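PDB 2WB3: hyaluronidase-phage associated from Streptococcus pyogenes, which cleaves hyaluronan as a phage tail-fibre hyaluronate lyase, built around a triple-stranded beta-helix. Local coordinates for the interface of chains A and B. Numbering follows the deposited sequence. Chains: chain A/B, Hyaluronidase-phage associated.

Contact 1: the interface of chains A and B. Residues chain A 85-95; chain B 67-69, 78-82.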
ATOM      1  N   ILE A  85     -26.098   8.509   3.952  1.00 20.69           N
ATOM      2  CA  ILE A  85     -25.759   8.198   5.368  1.00 21.42           C
ATOM      3  C   ILE A  85     -26.856   7.369   5.993  1.00 22.82           C
ATOM      4  O   ILE A  85     -28.001   7.748   5.975  1.00 22.67           O
ATOM      5  CB  ILE A  85     -25.658   9.459   6.171  1.00 21.66           C
ATOM      6  CG1 ILE A  85     -24.517  10.348   5.662  1.00 21.78           C
ATOM      7  CG2 ILE A  85     -25.367   9.148   7.677  1.00 23.16           C
ATOM      8  CD1 ILE A  85     -24.618  11.715   6.209  1.00 21.65           C
ATOM      9  N   ASN A  86     -26.509   6.234   6.556  1.00 22.44           N
ATOM     10  CA  ASN A  86     -27.519   5.432   7.194  1.00 23.04           C
ATOM     11  C   ASN A  86     -27.001   4.922   8.536  1.00 23.31           C
ATOM     12  O   ASN A  86     -25.830   5.051   8.846  1.00 21.90           O
ATOM     13  CB  ASN A  86     -27.788   4.232   6.307  1.00 22.45           C
ATOM     14  CG  ASN A  86     -28.976   3.397   6.768  1.00 25.37           C
ATOM     15  OD1 ASN A  86     -29.947   3.879   7.363  1.00 23.88           O
ATOM     16  ND2 ASN A  86     -28.915   2.138   6.460  1.00 29.06           N
ATOM     17  N   SER A  87     -27.906   4.392   9.345  1.00 23.29           N
ATOM     18  CA  SER A  87     -27.504   3.601  10.479  1.00 24.86           C
ATOM     19  C   SER A  87     -28.373   2.377  10.428  1.00 26.00           C
ATOM     20  O   SER A  87     -29.523   2.446  10.789  1.00 27.44           O
ATOM     21  CB  SER A  87     -27.757   4.364  11.755  1.00 24.59           C
ATOM     22  OG  SER A  87     -27.451   3.535  12.875  1.00 25.51           O
ATOM     23  N   THR A  88     -27.842   1.274   9.946  1.00 28.13           N
ATOM     24  CA  THR A  88     -28.703   0.103   9.779  1.00 31.44           C
ATOM     25  C   THR A  88     -29.305  -0.307  11.159  1.00 32.79           C
ATOM     26  O   THR A  88     -30.519  -0.547  11.273  1.00 32.35           O
ATOM     27  CB  THR A  88     -28.001  -1.060   9.038  1.00 31.91           C
ATOM     28  OG1 THR A  88     -26.753  -1.349   9.646  1.00 36.52           O
ATOM     29  CG2 THR A  88     -27.699  -0.708   7.600  1.00 31.46           C
ATOM     30  N   SER A  89     -28.498  -0.276  12.226  1.00 32.46           N
ATOM     31  CA  SER A  89     -29.069  -0.607  13.543  1.00 32.69           C
ATOM     32  C   SER A  89     -29.763   0.545  14.287  1.00 32.38           C
ATOM     33  O   SER A  89     -30.589   0.292  15.174  1.00 32.05           O
ATOM     34  CB  SER A  89     -28.063  -1.346  14.425  1.00 34.18           C
ATOM     35  OG  SER A  89     -26.834  -0.671  14.515  1.00 31.90           O
ATOM     36  N   GLY A  90     -29.489   1.797  13.908  1.00 29.84           N
ATOM     37  CA  GLY A  90     -30.100   2.962  14.544  1.00 28.46           C
ATOM     38  C   GLY A  90     -29.117   3.679  15.504  1.00 28.71           C
ATOM     39  O   GLY A  90     -28.495   3.031  16.380  1.00 28.60           O
ATOM     40  N   THR A  91     -28.989   4.985  15.358  1.00 26.79           N
ATOM     41  CA  THR A  91     -28.090   5.756  16.211  1.00 25.47           C
ATOM     42  C   THR A  91     -28.821   6.866  16.942  1.00 25.79           C
ATOM     43  O   THR A  91     -29.800   7.450  16.433  1.00 26.58           O
ATOM     44  CB  THR A  91     -26.887   6.330  15.402  1.00 25.17           C
ATOM     45  OG1 THR A  91     -25.934   6.923  16.327  1.00 25.01           O
ATOM     46  CG2 THR A  91     -27.372   7.351  14.395  1.00 22.13           C
ATOM     47  N   ALA A  92     -28.325   7.203  18.130  1.00 25.44           N
ATOM     48  CA  ALA A  92     -28.814   8.373  18.828  1.00 25.52           C
ATOM     49  C   ALA A  92     -27.995   9.608  18.424  1.00 24.42           C
ATOM     50  O   ALA A  92     -28.373  10.702  18.734  1.00 26.16           O
ATOM     51  CB  ALA A  92     -28.733   8.147  20.345  1.00 26.04           C
ATOM     52  N   GLY A  93     -26.886   9.463  17.713  1.00 23.96           N
ATOM     53  CA  GLY A  93     -26.076  10.676  17.412  1.00 23.69           C
ATOM     54  C   GLY A  93     -26.599  11.460  16.229  1.00 25.32           C
ATOM     55  O   GLY A  93     -27.413  10.948  15.424  1.00 25.04           O
ATOM     56  N   LYS A  94     -26.113  12.689  16.099  0.50 24.44           N
ATOM     57  CA  LYS A  94     -26.467  13.581  14.998  0.50 24.43           C
ATOM     58  C   LYS A  94     -25.958  12.982  13.689  0.50 24.27           C
ATOM     59  O   LYS A  94     -24.846  12.499  13.619  0.50 24.35           O
ATOM     60  CB  LYS A  94     -25.852  14.974  15.257  0.50 24.31           C
ATOM     61  CG  LYS A  94     -26.435  15.665  16.515  0.50 24.54           C
ATOM     62  CD  LYS A  94     -25.385  16.528  17.243  0.50 27.45           C
ATOM     63  CE  LYS A  94     -25.746  16.823  18.742  0.50 29.24           C
ATOM     64  NZ  LYS A  94     -24.903  16.124  19.785  0.50 30.86           N
ATOM     65  N   MET A  95     -26.774  12.982  12.652  1.00 24.32           N
ATOM     66  CA  MET A  95     -26.342  12.379  11.391  1.00 23.24           C
ATOM     67  C   MET A  95     -25.315  13.290  10.635  1.00 23.17           C
ATOM     68  O   MET A  95     -24.403  12.793   9.953  1.00 22.91           O
ATOM     69  CB  MET A  95     -27.572  12.097  10.528  1.00 25.60           C
ATOM     70  CG  MET A  95     -28.679  11.283  11.245  1.00 24.43           C
ATOM     71  SD  MET A  95     -28.064   9.724  11.901  1.00 38.21           S
ATOM     72  CE  MET A  95     -27.766   8.852  10.414  1.00 25.39           C
TER
ATOM     73  N   ASP B  67     -22.274   3.939   7.003  1.00 20.23           N
ATOM     74  CA  ASP B  67     -23.155   3.225   7.921  1.00 22.12           C
ATOM     75  C   ASP B  67     -22.643   3.317   9.358  1.00 22.49           C
ATOM     76  O   ASP B  67     -21.452   3.270   9.592  1.00 24.73           O
ATOM     77  CB  ASP B  67     -23.257   1.766   7.510  1.00 20.69           C
ATOM     78  CG  ASP B  67     -24.466   1.076   8.125  1.00 23.98           C
ATOM     79  OD1 ASP B  67     -25.333   1.708   8.711  1.00 25.55           O
ATOM     80  OD2 ASP B  67     -24.569  -0.145   8.003  1.00 26.75           O
ATOM     81  N   ILE B  68     -23.564   3.435  10.302  1.00 23.04           N
ATOM     82  CA  ILE B  68     -23.239   3.653  11.716  1.00 22.86           C
ATOM     83  C   ILE B  68     -23.921   2.488  12.440  1.00 23.04           C
ATOM     84  O   ILE B  68     -25.149   2.438  12.457  1.00 22.69           O
ATOM     85  CB  ILE B  68     -23.854   4.962  12.144  1.00 23.13           C
ATOM     86  CG1 ILE B  68     -23.335   6.113  11.257  1.00 23.37           C
ATOM     87  CG2 ILE B  68     -23.446   5.319  13.614  1.00 24.36           C
ATOM     88  CD1 ILE B  68     -24.207   7.400  11.392  1.00 26.23           C
ATOM     89  N   VAL B  69     -23.149   1.526  12.946  1.00 22.12           N
ATOM     90  CA  VAL B  69     -23.740   0.287  13.496  1.00 22.20           C
ATOM     91  C   VAL B  69     -23.335   0.011  14.966  1.00 23.68           C
ATOM     92  O   VAL B  69     -22.308   0.504  15.453  1.00 21.26           O
ATOM     93  CB  VAL B  69     -23.423  -0.944  12.628  1.00 21.96           C
ATOM     94  CG1 VAL B  69     -23.970  -0.771  11.207  1.00 20.74           C
ATOM     95  CG2 VAL B  69     -21.903  -1.311  12.592  1.00 21.18           C
ATOM     96  N   THR B  78     -25.769   2.527  19.565  1.00 25.09           N
ATOM     97  CA  THR B  78     -24.646   3.419  19.242  1.00 24.88           C
ATOM     98  C   THR B  78     -25.162   4.833  19.283  1.00 24.86           C
ATOM     99  O   THR B  78     -26.343   5.090  19.123  1.00 24.44           O
ATOM    100  CB  THR B  78     -24.036   3.086  17.844  1.00 26.60           C
ATOM    101  OG1 THR B  78     -23.001   4.023  17.539  1.00 26.41           O
ATOM    102  CG2 THR B  78     -25.109   3.184  16.760  1.00 26.11           C
ATOM    103  N   ALA B  79     -24.288   5.760  19.598  1.00 23.45           N
ATOM    104  CA  ALA B  79     -24.633   7.136  19.582  1.00 24.06           C
ATOM    105  C   ALA B  79     -23.662   7.864  18.613  1.00 22.76           C
ATOM    106  O   ALA B  79     -23.595   9.079  18.634  1.00 23.47           O
ATOM    107  CB  ALA B  79     -24.452   7.698  20.981  1.00 22.32           C
ATOM    108  N   ALA B  80     -22.906   7.105  17.819  1.00 23.07           N
ATOM    109  CA  ALA B  80     -21.953   7.703  16.863  1.00 23.54           C
ATOM    110  C   ALA B  80     -22.676   8.534  15.825  1.00 22.71           C
ATOM    111  O   ALA B  80     -23.847   8.291  15.443  1.00 21.98           O
ATOM    112  CB  ALA B  80     -21.067   6.638  16.192  1.00 21.45           C
ATOM    113  N   GLN B  81     -21.946   9.531  15.361  1.00 22.55           N
ATOM    114  CA  GLN B  81     -22.420  10.536  14.434  1.00 21.85           C
ATOM    115  C   GLN B  81     -22.073  10.124  13.006  1.00 21.20           C
ATOM    116  O   GLN B  81     -21.202   9.317  12.783  1.00 20.88           O
ATOM    117  CB  GLN B  81     -21.715  11.849  14.775  1.00 21.03           C
ATOM    118  CG  GLN B  81     -22.210  12.440  16.068  1.00 24.21           C
ATOM    119  CD  GLN B  81     -21.200  13.358  16.707  1.00 26.56           C
ATOM    120  OE1 GLN B  81     -20.021  13.019  16.869  1.00 29.99           O
ATOM    121  NE2 GLN B  81     -21.630  14.518  17.033  1.00 27.70           N
ATOM    122  N   GLY B  82     -22.776  10.671  12.027  1.00 21.24           N
ATOM    123  CA  GLY B  82     -22.486  10.316  10.645  1.00 20.90           C
ATOM    124  C   GLY B  82     -21.311  11.114  10.143  1.00 19.42           C
ATOM    125  O   GLY B  82     -20.224  10.604   9.989  1.00 18.96           O
TER
HETATM  126  O   HOH W   1     -28.758   3.005  19.106  0.50 17.22           O
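The end of strand 83-86 and the loop 87-95 of chain A lie against strand 64-69 of chain B and its segment 78-82. A:Asn86 and B:Asp67 pair as a parallel beta bridge. The family is the HylP phage hyaluronate lyases, whose chains wind into a triple-stranded beta-helix.

At one end, the carboxylate of B:Asp67 grips A:Thr88 with both oxygens, each through its syn lone pair. CG of B:Asp67 is anti to the backbone N (chi1 -162°). OD1 of B:Asp67 accepts the backbone N of A:Thr88 at 2.8 Å. OD2 of B:Asp67 takes the hydroxyl OG1 of A:Thr88 at 3.0 Å. That hydroxyl stands in the crowded position between the backbone N and the carbonyl carbon (chi1 51°), so amide and hydroxyl both face the acid. The two side chains cross at about a right angle, and methyl CG2 of A:Thr88 also rests against the carboxylate. Two donors on the carboxylate would be expected to stabilise its charged form.

Next along, A:Ser87 turns OG anti to its backbone N and gives a 2.6 Å bond to the carbonyl O of B:Ile68, in the carbonyl plane. B:Ile68 sends CG2 toward CB of A:Thr91. The tip CD1 of B:Ile68 meets methyl CE of A:Met95 at 4.0 Å, and these two chains cross obliquely.

A:Thr91 also holds OG1 anti to the backbone N (chi1 -172°). OG1 of A:Thr91 bonds the carbonyl O of B:Ala80 on a lone pair at 2.6 Å. OG1 of A:Thr91 also accepts the backbone N of A:Gly93, which fixes the rotation of the hydroxyl. Beside it, the backbone N of A:Ala92 reaches O of B:Thr78 at 3.1 Å. A water joins O of A:Gly90 to N and O of B:Thr78. Further on, N of B:Gly82 bonds O of A:Lys94 at 3.2 Å.

The site fastens the 87-95 loop to the neighbouring chain and so helps hold the fibre chains together.

Contact 2: the interface of chains A and B. Residues chain A 98-102, 105; chain B 84-88, 90-91, 95, 110.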
ATOM      1  N   ILE A  98     -22.264  20.225  11.968  1.00 21.99           N
ATOM      2  CA  ILE A  98     -21.302  21.178  11.371  1.00 23.38           C
ATOM      3  C   ILE A  98     -20.929  22.222  12.398  1.00 23.33           C
ATOM      4  O   ILE A  98     -21.814  22.883  12.939  1.00 24.06           O
ATOM      5  CB  ILE A  98     -21.866  21.834  10.122  1.00 23.92           C
ATOM      6  CG1 ILE A  98     -22.091  20.770   9.015  1.00 23.84           C
ATOM      7  CG2 ILE A  98     -20.946  23.009   9.674  1.00 24.54           C
ATOM      8  CD1 ILE A  98     -22.843  21.322   7.798  1.00 24.52           C
ATOM      9  N   ARG A  99     -19.639  22.359  12.672  1.00 23.56           N
ATOM     10  CA  ARG A  99     -19.166  23.300  13.667  1.00 24.57           C
ATOM     11  C   ARG A  99     -18.144  24.222  13.055  1.00 24.84           C
ATOM     12  O   ARG A  99     -17.465  23.846  12.122  1.00 25.75           O
ATOM     13  CB  ARG A  99     -18.488  22.527  14.781  1.00 23.10           C
ATOM     14  CG  ARG A  99     -19.358  21.408  15.299  1.00 28.48           C
ATOM     15  CD  ARG A  99     -18.673  20.669  16.397  1.00 34.89           C
ATOM     16  NE  ARG A  99     -19.146  21.180  17.672  1.00 38.59           N
ATOM     17  CZ  ARG A  99     -18.410  21.215  18.773  1.00 44.87           C
ATOM     18  NH1 ARG A  99     -17.165  20.775  18.760  1.00 45.70           N
ATOM     19  NH2 ARG A  99     -18.914  21.685  19.906  1.00 45.21           N
ATOM     20  N   ASN A 100     -17.981  25.418  13.617  1.00 26.05           N
ATOM     21  CA  ASN A 100     -16.918  26.330  13.141  1.00 28.07           C
ATOM     22  C   ASN A 100     -16.278  26.909  14.394  1.00 29.66           C
ATOM     23  O   ASN A 100     -16.988  27.404  15.241  1.00 29.63           O
ATOM     24  CB  ASN A 100     -17.516  27.441  12.306  1.00 27.34           C
ATOM     25  CG  ASN A 100     -16.511  28.087  11.347  1.00 27.64           C
ATOM     26  OD1 ASN A 100     -15.304  27.897  11.428  1.00 24.02           O
ATOM     27  ND2 ASN A 100     -17.029  28.835  10.416  1.00 31.53           N
ATOM     28  N   LYS A 101     -14.960  26.792  14.514  1.00 32.30           N
ATOM     29  CA  LYS A 101     -14.227  27.017  15.790  1.00 35.28           C
ATOM     30  C   LYS A 101     -14.796  26.252  17.003  1.00 36.12           C
ATOM     31  O   LYS A 101     -14.913  26.830  18.092  1.00 35.38           O
ATOM     32  CB  LYS A 101     -14.156  28.509  16.133  1.00 35.89           C
ATOM     33  CG  LYS A 101     -13.437  29.305  15.078  1.00 39.67           C
ATOM     34  CD  LYS A 101     -12.700  30.524  15.669  1.00 46.46           C
ATOM     35  CE  LYS A 101     -13.592  31.764  15.588  1.00 51.95           C
ATOM     36  NZ  LYS A 101     -14.370  31.824  14.280  1.00 54.80           N
ATOM     37  N   ASN A 102     -15.125  24.967  16.816  1.00 35.90           N
ATOM     38  CA  ASN A 102     -15.658  24.122  17.886  1.00 36.47           C
ATOM     39  C   ASN A 102     -16.985  24.572  18.499  1.00 36.23           C
ATOM     40  O   ASN A 102     -17.317  24.156  19.615  1.00 37.27           O
ATOM     41  CB  ASN A 102     -14.617  23.895  18.971  1.00 37.52           C
ATOM     42  CG  ASN A 102     -13.246  23.772  18.406  1.00 41.72           C
ATOM     43  OD1 ASN A 102     -12.863  22.694  17.947  1.00 44.30           O
ATOM     44  ND2 ASN A 102     -12.477  24.892  18.408  1.00 44.72           N
ATOM     45  N   LYS A 105     -22.937  24.982  14.442  1.00 29.91           N
ATOM     46  CA  LYS A 105     -23.545  25.943  13.566  1.00 28.97           C
ATOM     47  C   LYS A 105     -24.774  25.388  12.848  1.00 28.03           C
ATOM     48  O   LYS A 105     -25.720  26.104  12.570  1.00 27.97           O
ATOM     49  CB  LYS A 105     -22.507  26.393  12.532  1.00 28.95           C
ATOM     50  CG  LYS A 105     -21.278  27.047  13.129  1.00 29.41           C
ATOM     51  CD  LYS A 105     -21.707  28.259  13.877  1.00 33.42           C
ATOM     52  CE  LYS A 105     -20.563  29.206  14.188  1.00 40.20           C
ATOM     53  NZ  LYS A 105     -21.081  30.449  14.809  1.00 41.95           N
TER
ATOM     54  N   TYR B  84     -19.088  14.651  10.848  1.00 23.02           N
ATOM     55  CA  TYR B  84     -18.772  15.707  11.758  1.00 22.27           C
ATOM     56  C   TYR B  84     -17.821  16.628  11.014  1.00 21.72           C
ATOM     57  O   TYR B  84     -16.754  16.227  10.621  1.00 20.84           O
ATOM     58  CB  TYR B  84     -18.044  15.096  12.945  1.00 23.26           C
ATOM     59  CG  TYR B  84     -17.575  16.073  13.972  1.00 25.38           C
ATOM     60  CD1 TYR B  84     -18.354  16.360  15.101  1.00 32.17           C
ATOM     61  CD2 TYR B  84     -16.336  16.674  13.860  1.00 28.83           C
ATOM     62  CE1 TYR B  84     -17.892  17.279  16.092  1.00 32.26           C
ATOM     63  CE2 TYR B  84     -15.876  17.604  14.818  1.00 31.63           C
ATOM     64  CZ  TYR B  84     -16.658  17.895  15.913  1.00 33.99           C
ATOM     65  OH  TYR B  84     -16.169  18.774  16.846  1.00 35.47           O
ATOM     66  N   ILE B  85     -18.194  17.881  10.880  1.00 20.69           N
ATOM     67  CA  ILE B  85     -17.330  18.863  10.167  1.00 21.42           C
ATOM     68  C   ILE B  85     -16.978  20.006  11.089  1.00 22.82           C
ATOM     69  O   ILE B  85     -17.841  20.632  11.652  1.00 22.67           O
ATOM     70  CB  ILE B  85     -18.064  19.456   9.002  1.00 21.66           C
ATOM     71  CG1 ILE B  85     -18.408  18.384   7.963  1.00 21.78           C
ATOM     72  CG2 ILE B  85     -17.195  20.540   8.282  1.00 23.16           C
ATOM     73  CD1 ILE B  85     -19.405  18.878   6.993  1.00 21.65           C
ATOM     74  N   ASN B  86     -15.703  20.288  11.242  1.00 22.44           N
ATOM     75  CA  ASN B  86     -15.327  21.392  12.084  1.00 23.04           C
ATOM     76  C   ASN B  86     -14.238  22.214  11.399  1.00 23.31           C
ATOM     77  O   ASN B  86     -13.687  21.809  10.391  1.00 21.90           O
ATOM     78  CB  ASN B  86     -14.752  20.823  13.366  1.00 22.45           C
ATOM     79  CG  ASN B  86     -14.488  21.883  14.429  1.00 25.37           C
ATOM     80  OD1 ASN B  86     -15.160  22.916  14.530  1.00 23.88           O
ATOM     81  ND2 ASN B  86     -13.524  21.607  15.253  1.00 29.06           N
ATOM     82  N   SER B  87     -13.980  23.397  11.935  1.00 23.29           N
ATOM     83  CA  SER B  87     -12.782  24.117  11.587  1.00 24.86           C
ATOM     84  C   SER B  87     -12.210  24.577  12.896  1.00 26.00           C
ATOM     85  O   SER B  87     -12.702  25.522  13.464  1.00 27.44           O
ATOM     86  CB  SER B  87     -13.126  25.305  10.724  1.00 24.59           C
ATOM     87  OG  SER B  87     -11.948  26.067  10.470  1.00 25.51           O
ATOM     88  N   THR B  88     -11.203  23.890  13.395  1.00 28.13           N
ATOM     89  CA  THR B  88     -10.707  24.251  14.723  1.00 31.44           C
ATOM     90  C   THR B  88     -10.223  25.734  14.719  1.00 32.79           C
ATOM     91  O   THR B  88     -10.570  26.515  15.622  1.00 32.35           O
ATOM     92  CB  THR B  88      -9.652  23.255  15.262  1.00 31.91           C
ATOM     93  OG1 THR B  88      -8.628  23.057  14.302  1.00 36.52           O
ATOM     94  CG2 THR B  88     -10.250  21.893  15.529  1.00 31.46           C
ATOM     95  N   GLY B  90     -11.169  28.087  12.356  1.00 29.84           N
ATOM     96  CA  GLY B  90     -12.216  28.944  11.804  1.00 28.46           C
ATOM     97  C   GLY B  90     -12.032  29.175  10.282  1.00 28.71           C
ATOM     98  O   GLY B  90     -10.928  29.556   9.825  1.00 28.60           O
ATOM     99  N   THR B  91     -13.087  28.969   9.517  1.00 26.79           N
ATOM    100  CA  THR B  91     -13.022  29.159   8.072  1.00 25.47           C
ATOM    101  C   THR B  91     -14.051  30.163   7.587  1.00 25.79           C
ATOM    102  O   THR B  91     -15.158  30.289   8.151  1.00 26.58           O
ATOM    103  CB  THR B  91     -13.173  27.807   7.310  1.00 25.17           C
ATOM    104  OG1 THR B  91     -12.913  28.028   5.896  1.00 25.01           O
ATOM    105  CG2 THR B  91     -14.560  27.237   7.523  1.00 22.13           C
ATOM    106  N   MET B  95     -19.442  25.402   4.712  1.00 24.32           N
ATOM    107  CA  MET B  95     -19.139  24.123   5.355  1.00 23.24           C
ATOM    108  C   MET B  95     -19.633  22.910   4.495  1.00 23.17           C
ATOM    109  O   MET B  95     -19.006  21.838   4.483  1.00 22.91           O
ATOM    110  CB  MET B  95     -19.767  24.107   6.749  1.00 25.60           C
ATOM    111  CG  MET B  95     -19.402  25.331   7.626  1.00 24.43           C
ATOM    112  SD  MET B  95     -17.623  25.543   7.797  1.00 38.21           S
ATOM    113  CE  MET B  95     -17.235  24.155   8.790  1.00 25.39           C
ATOM    114  N   PRO B 110     -20.507  29.199   6.799  1.00 28.26           N
ATOM    115  CA  PRO B 110     -19.676  29.122   7.966  1.00 29.12           C
ATOM    116  C   PRO B 110     -20.392  29.549   9.242  1.00 30.11           C
ATOM    117  O   PRO B 110     -19.940  29.166  10.314  1.00 32.91           O
ATOM    118  CB  PRO B 110     -18.505  30.071   7.636  1.00 28.39           C
ATOM    119  CG  PRO B 110     -18.983  30.899   6.553  1.00 30.29           C
ATOM    120  CD  PRO B 110     -19.937  30.079   5.763  1.00 27.74           C
TER
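Strand 96-100 of chain A runs parallel to strand 83-86 of chain B, with A:Ile98 bridged to B:Ile85, and the turn 101-102 of chain A, where both residues have positive phi, continues along B:Ser87 and B:Asn86. This is strand pairing between chains in the triple-stranded beta-helix of the HylP family. N of A:Arg99 meets O of B:Ile85 at 2.7 Å, nearly along the C=O axis. N of A:Lys101 bonds O of B:Ser87.

A:Asn100 plugs its amide into the loop of chain B. Its CG is anti to the backbone N (chi1 -157°). OD1 of A:Asn100 accepts N of B:Thr91 on a lone pair at 3.1 Å. ND2 gives two almost straight bonds in its own amide plane. In one, ND2 of A:Asn100 reaches O of B:Pro110 at 2.9 Å, coming from above that carbonyl plane. In the other, ND2 of A:Asn100 reaches O of B:Thr91 at 3.3 Å, on a lone pair. Three bonds thus fix the rotation of the amide and show which end is oxygen.

The amide of B:Asn86 reads A:Asn102 twice. Its OD1 takes the backbone N of A:Asn102, and ND2 of B:Asn86 donates to OD1 of A:Asn102 at 3.0 Å from above that amide's plane. The two amides are turned 64° apart.

A:Arg99 bends at chi3 and brings CD against the hydroxyl end of the B:Tyr84 ring. NH1 of A:Arg99 then bonds the phenol OH of B:Tyr84 at 2.9 Å. The carbonyl carbon of A:Asn102 lies over one face of the guanidinium.

A:Ile98 and B:Met95 slide past each other in opposite directions. Methyl CG2 of A:Ile98 presses on CB of B:Met95 at 3.3 Å, a tight packing. Meanwhile CG1 of A:Ile98 lies beside CD1 of B:Ile85.

The C-alpha centres of contact 1 and contact 2 are about 20 Å apart. Both use the stretch from strand 83-86 to residue 95, but from different chains. In contact 1 it belongs to chain A and meets chain B strand 64-69 and segment 78-82. In contact 2 it belongs to chain B and meets chain A strand 96-100 and the turn 101-102. Residues 85-88, 90, 91 and 95 thus serve both contacts, with different partners. The interface is not an exact two-fold. Such a stretch, able to bind a neighbour on each side, fits chains wound around a common axis, as expected for a triple-stranded fibre.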